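Local structure of polymerase X (Deinococcus radiodurans, 2W9M) at residues Q161-G166 with V530-K535; L167-E172 with V231-A236. The protein probably copies DNA as a magnesium-dependent family X polymerase in DNA repair, and also carries a zinc-binding PHP phosphoesterase-like domain. All coordinates share one frame; numbering follows the deposited sequence.

Interaction 1: residues Q161-G166 with V530-K535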
loop_
_atom_site.group_PDB
_atom_site.type_symbol
_atom_site.label_atom_id
_atom_site.label_comp_id
_atom_site.label_asym_id
_atom_site.label_seq_id
_atom_site.Cartn_x
_atom_site.Cartn_y
_atom_site.Cartn_z
ATOM N N GLN A 161 -4.712 -12.222 -4.446
ATOM C CA GLN A 161 -3.576 -11.850 -3.609
ATOM C C GLN A 161 -3.190 -10.389 -3.813
ATOM O O GLN A 161 -3.517 -9.793 -4.835
ATOM C CB GLN A 161 -2.376 -12.743 -3.926
ATOM C CG GLN A 161 -2.643 -14.226 -3.728
ATOM C CD GLN A 161 -3.061 -14.544 -2.313
ATOM O OE1 GLN A 161 -2.642 -13.876 -1.368
ATOM N NE2 GLN A 161 -3.890 -15.566 -2.155
ATOM N N SER A 162 -2.497 -9.813 -2.835
ATOM C CA SER A 162 -1.998 -8.452 -2.970
ATOM C C SER A 162 -0.847 -8.446 -3.962
ATOM O O SER A 162 -0.186 -9.465 -4.153
ATOM C CB SER A 162 -1.532 -7.893 -1.618
ATOM O OG SER A 162 -0.331 -8.506 -1.177
ATOM N N LEU A 163 -0.616 -7.303 -4.599
ATOM C CA LEU A 163 0.490 -7.174 -5.539
ATOM C C LEU A 163 1.813 -7.526 -4.870
ATOM O O LEU A 163 2.716 -8.061 -5.509
ATOM C CB LEU A 163 0.560 -5.754 -6.096
ATOM C CG LEU A 163 1.717 -5.460 -7.054
ATOM C CD1 LEU A 163 1.702 -6.429 -8.233
ATOM C CD2 LEU A 163 1.660 -4.017 -7.537
ATOM N N ARG A 164 1.921 -7.226 -3.577
ATOM C CA ARG A 164 3.149 -7.482 -2.830
ATOM C C ARG A 164 3.465 -8.976 -2.740
ATOM O O ARG A 164 4.565 -9.398 -3.080
ATOM C CB ARG A 164 3.063 -6.875 -1.424
ATOM C CG ARG A 164 4.319 -7.084 -0.596
ATOM C CD ARG A 164 4.122 -6.719 0.873
ATOM N NE ARG A 164 3.977 -5.282 1.084
ATOM C CZ ARG A 164 2.859 -4.697 1.500
ATOM N NH1 ARG A 164 1.783 -5.432 1.756
ATOM N NH2 ARG A 164 2.815 -3.382 1.664
ATOM N N ALA A 165 2.498 -9.766 -2.281
ATOM C CA ALA A 165 2.676 -11.213 -2.159
ATOM C C ALA A 165 2.938 -11.883 -3.505
ATOM O O ALA A 165 3.853 -12.693 -3.633
ATOM C CB ALA A 165 1.466 -11.845 -1.481
ATOM N N GLY A 166 2.131 -11.548 -4.505
ATOM C CA GLY A 166 2.296 -12.116 -5.832
ATOM C C GLY A 166 3.652 -11.804 -6.443
ATOM O O GLY A 166 4.291 -12.663 -7.046
ATOM N N VAL A 530 5.096 3.411 -7.737
ATOM C CA VAL A 530 5.653 3.752 -9.041
ATOM C C VAL A 530 5.001 2.947 -10.172
ATOM O O VAL A 530 4.762 3.482 -11.255
ATOM C CB VAL A 530 7.183 3.567 -9.071
ATOM C CG1 VAL A 530 7.697 3.585 -10.497
ATOM C CG2 VAL A 530 7.863 4.646 -8.239
ATOM N N MET A 531 4.710 1.673 -9.922
ATOM C CA MET A 531 4.049 0.830 -10.920
ATOM C C MET A 531 2.669 1.378 -11.269
ATOM O O MET A 531 2.241 1.311 -12.420
ATOM C CB MET A 531 3.924 -0.615 -10.428
ATOM C CG MET A 531 5.247 -1.293 -10.125
ATOM S SD MET A 531 5.062 -3.038 -9.689
ATOM C CE MET A 531 4.643 -3.749 -11.282
ATOM N N GLN A 532 1.978 1.913 -10.266
ATOM C CA GLN A 532 0.678 2.543 -10.470
ATOM C C GLN A 532 0.825 3.869 -11.223
ATOM O O GLN A 532 0.057 4.162 -12.142
ATOM C CB GLN A 532 -0.028 2.783 -9.130
ATOM C CG GLN A 532 -0.052 1.573 -8.206
ATOM C CD GLN A 532 -0.561 0.313 -8.891
ATOM O OE1 GLN A 532 -1.707 0.245 -9.338
ATOM N NE2 GLN A 532 0.294 -0.698 -8.962
ATOM N N ALA A 533 1.812 4.668 -10.829
ATOM C CA ALA A 533 2.054 5.959 -11.470
ATOM C C ALA A 533 2.400 5.808 -12.954
ATOM O O ALA A 533 1.992 6.623 -13.780
ATOM C CB ALA A 533 3.153 6.719 -10.741
ATOM N N ARG A 534 3.149 4.764 -13.289
ATOM C CA ARG A 534 3.576 4.557 -14.669
ATOM C C ARG A 534 2.418 4.167 -15.593
ATOM O O ARG A 534 2.396 4.539 -16.763
ATOM C CB ARG A 534 4.704 3.530 -14.736
ATOM C CG ARG A 534 5.973 4.002 -14.048
ATOM C CD ARG A 534 6.963 2.875 -13.884
ATOM N NE ARG A 534 7.428 2.371 -15.171
ATOM C CZ ARG A 534 8.466 2.871 -15.835
ATOM N NH1 ARG A 534 9.144 3.894 -15.330
ATOM N NH2 ARG A 534 8.829 2.351 -17.003
ATOM N N LYS A 535 1.452 3.430 -15.062
ATOM C CA LYS A 535 0.259 3.102 -15.832
ATOM C C LYS A 535 -0.572 4.355 -16.088
ATOM O O LYS A 535 -1.292 4.437 -17.079
ATOM C CB LYS A 535 -0.566 2.036 -15.111
ATOM C CG LYS A 535 0.162 0.707 -14.988
ATOM C CD LYS A 535 -0.327 -0.099 -13.802
ATOM C CE LYS A 535 -1.745 -0.600 -14.013
ATOM N NZ LYS A 535 -2.296 -1.181 -12.756
#
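The CD2 methyl of Leu-163 meets the ends of two neighbouring residues of helix 526-535, lying 3.9 Å from NE2 of Gln-532 and 4.1 Å from SD of Met-531. Leu-163 and Gln-532 approach from opposite directions, whereas the thioether of Met-531 passes slantwise against the leucine. Leu-163 sets its CG anti to the backbone N (chi1 177°), which sends the isobutyl group out from the start of its helix. In Gln-532 a bend at chi2 (-51°) brings NE2 alongside the methyl, a van der Waals contact. That nitrogen donates to the carbonyl O of Gly-191, and this bond, with a weak one to Tyr-528 O, would restrain the amide's rotation. The contact bridges the polymerase part of the chain and the C-terminal PHP domain, whose seven parallel strands, in the manner of the PHP (beta/alpha)7 barrel, carry a site of three zinc ions; the Gln-532 side chain is about 12 Å from that of the zinc ligand His-456. Further out, Ser-162 precedes Leu-163 as the N-cap of helix 163-176, its OG accepting from Ala-165 N at 3.3 Å in a nearly straight bond (174°). One residue beyond Leu-163, Arg-164 forms a salt bridge with Asp-525, just before helix 526-535. On that helix, Arg-534 pairs with Glu-302, and Lys-535 makes a cation-pi contact with Trp-499.

Interaction 2: residues L167-E172 with V231-A236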
loop_
_atom_site.group_PDB
_atom_site.type_symbol
_atom_site.label_atom_id
_atom_site.label_comp_id
_atom_site.label_asym_id
_atom_site.label_seq_id
_atom_site.Cartn_x
_atom_site.Cartn_y
_atom_site.Cartn_z
ATOM N N LEU A 167 4.095 -10.565 -6.285
ATOM C CA LEU A 167 5.365 -10.130 -6.858
ATOM C C LEU A 167 6.548 -10.748 -6.117
ATOM O O LEU A 167 7.517 -11.183 -6.736
ATOM C CB LEU A 167 5.460 -8.602 -6.841
ATOM C CG LEU A 167 6.489 -7.913 -7.740
ATOM C CD1 LEU A 167 6.536 -8.574 -9.102
ATOM C CD2 LEU A 167 6.159 -6.432 -7.879
ATOM N N ALA A 168 6.463 -10.785 -4.789
ATOM C CA ALA A 168 7.501 -11.406 -3.969
ATOM C C ALA A 168 7.676 -12.882 -4.314
ATOM O O ALA A 168 8.797 -13.355 -4.485
ATOM C CB ALA A 168 7.175 -11.245 -2.489
ATOM N N VAL A 169 6.567 -13.608 -4.414
ATOM C CA VAL A 169 6.621 -15.030 -4.736
ATOM C C VAL A 169 7.172 -15.274 -6.142
ATOM O O VAL A 169 8.002 -16.161 -6.340
ATOM C CB VAL A 169 5.248 -15.711 -4.566
ATOM C CG1 VAL A 169 5.286 -17.126 -5.125
ATOM C CG2 VAL A 169 4.845 -15.718 -3.092
ATOM N N ALA A 170 6.726 -14.484 -7.112
ATOM C CA ALA A 170 7.244 -14.615 -8.472
ATOM C C ALA A 170 8.743 -14.323 -8.520
ATOM O O ALA A 170 9.499 -15.022 -9.199
ATOM C CB ALA A 170 6.490 -13.713 -9.433
ATOM N N GLU A 171 9.175 -13.294 -7.799
ATOM C CA GLU A 171 10.601 -12.967 -7.721
ATOM C C GLU A 171 11.417 -14.092 -7.080
ATOM O O GLU A 171 12.519 -14.402 -7.531
ATOM C CB GLU A 171 10.817 -11.640 -6.983
ATOM C CG GLU A 171 11.952 -11.657 -5.954
ATOM C CD GLU A 171 11.459 -11.530 -4.508
ATOM O OE1 GLU A 171 10.922 -10.455 -4.149
ATOM O OE2 GLU A 171 11.625 -12.495 -3.725
ATOM N N GLU A 172 10.862 -14.714 -6.044
ATOM C CA GLU A 172 11.534 -15.808 -5.348
ATOM C C GLU A 172 11.666 -17.057 -6.221
ATOM O O GLU A 172 12.728 -17.678 -6.260
ATOM C CB GLU A 172 10.801 -16.148 -4.047
ATOM C CG GLU A 172 11.563 -17.089 -3.126
ATOM C CD GLU A 172 10.785 -17.436 -1.868
ATOM O OE1 GLU A 172 11.418 -17.798 -0.850
ATOM O OE2 GLU A 172 9.539 -17.343 -1.896
ATOM N N VAL A 231 0.099 -18.905 -1.923
ATOM C CA VAL A 231 0.037 -18.058 -3.107
ATOM C C VAL A 231 0.005 -18.905 -4.377
ATOM O O VAL A 231 0.975 -19.599 -4.686
ATOM C CB VAL A 231 1.244 -17.116 -3.176
ATOM C CG1 VAL A 231 1.127 -16.197 -4.375
ATOM C CG2 VAL A 231 1.366 -16.317 -1.889
ATOM N N PRO A 232 -1.115 -18.854 -5.117
ATOM C CA PRO A 232 -1.249 -19.606 -6.372
ATOM C C PRO A 232 -0.149 -19.234 -7.367
ATOM O O PRO A 232 0.209 -18.059 -7.492
ATOM C CB PRO A 232 -2.615 -19.163 -6.904
ATOM C CG PRO A 232 -3.357 -18.687 -5.700
ATOM C CD PRO A 232 -2.326 -18.075 -4.806
ATOM N N VAL A 233 0.380 -20.234 -8.064
ATOM C CA VAL A 233 1.501 -20.029 -8.968
ATOM C C VAL A 233 1.221 -20.602 -10.349
ATOM O O VAL A 233 0.667 -21.690 -10.473
ATOM C CB VAL A 233 2.781 -20.684 -8.419
ATOM C CG1 VAL A 233 3.839 -20.779 -9.501
ATOM C CG2 VAL A 233 3.305 -19.905 -7.227
ATOM N N GLU A 234 1.603 -19.859 -11.382
ATOM C CA GLU A 234 1.508 -20.344 -12.753
ATOM C C GLU A 234 2.787 -20.039 -13.509
ATOM O O GLU A 234 3.250 -18.900 -13.533
ATOM C CB GLU A 234 0.323 -19.713 -13.482
ATOM C CG GLU A 234 -1.029 -20.195 -13.001
ATOM C CD GLU A 234 -2.171 -19.588 -13.787
ATOM O OE1 GLU A 234 -2.079 -19.532 -15.033
ATOM O OE2 GLU A 234 -3.163 -19.169 -13.156
ATOM N N ILE A 235 3.356 -21.066 -14.125
ATOM C CA ILE A 235 4.569 -20.905 -14.902
ATOM C C ILE A 235 4.312 -21.435 -16.298
ATOM O O ILE A 235 3.923 -22.586 -16.471
ATOM C CB ILE A 235 5.760 -21.637 -14.246
ATOM C CG1 ILE A 235 6.056 -21.024 -12.872
ATOM C CG2 ILE A 235 6.990 -21.583 -15.143
ATOM C CD1 ILE A 235 7.211 -21.665 -12.142
ATOM N N ALA A 236 4.489 -20.572 -17.290
ATOM C CA ALA A 236 4.302 -20.962 -18.677
ATOM C C ALA A 236 5.647 -20.933 -19.376
ATOM O O ALA A 236 6.408 -19.979 -19.224
ATOM C CB ALA A 236 3.318 -20.033 -19.369
#
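Val-169 and Val-231 meet tip to tip, the CG2 methyls of the two residues 3.7 Å apart. This is the tight part of the contact: CG2 of Val-169 also lies 4.0 Å from CG1 of Val-231 and close to its CB, so a single methyl from the helix sits against both branches of the strand valine. The other branch of Val-169, CG1, anti to its own backbone N (chi1 171°), makes a sparser contact, a single methyl pair with CG2 of Val-233 at 4.0 Å. The two strand valines, two residues apart, thus share one helix residue, as expected where a helix covers one face of a sheet; Pro-232, between them, has its CB directed away from the helix. Strand 231-238 runs parallel to strand 194-203 and antiparallel to strand 224-228, and Ala-198 and Tyr-228 from these neighbours also pack on Val-169. Toward solvent the character changes. Glu-171 is exposed on the helix, while the partly exposed Glu-172 and Glu-234 take no part in the valine contact, the former bridged to Arg-125 and the latter to Arg-196 and Arg-250. Between the two segments, cohesion therefore comes from dispersion and the burial of methyl groups.

How the interactions relate
From the N-terminal side, the chain enters helix 163-176, whose first turn serves interaction 1 and whose next turns serve interaction 2. Interaction 2 closes first, when the chain returns as strand 231-238 after 58 intervening residues that include strands 194-203 and 224-228 of the mixed sheet. Interaction 1 closes only after 363 residues, at helix 526-535, and the shorter loop is nested inside it. Helix 163-176 thus packs on the polymerase sheet through one face and on the C-terminal PHP domain through another. The two sites touch directly: Leu-167 CD2 packs 4.0 Å from Met-531 SD, and Gln-161 NE2 lies 4.0 Å from Pro-232 CD.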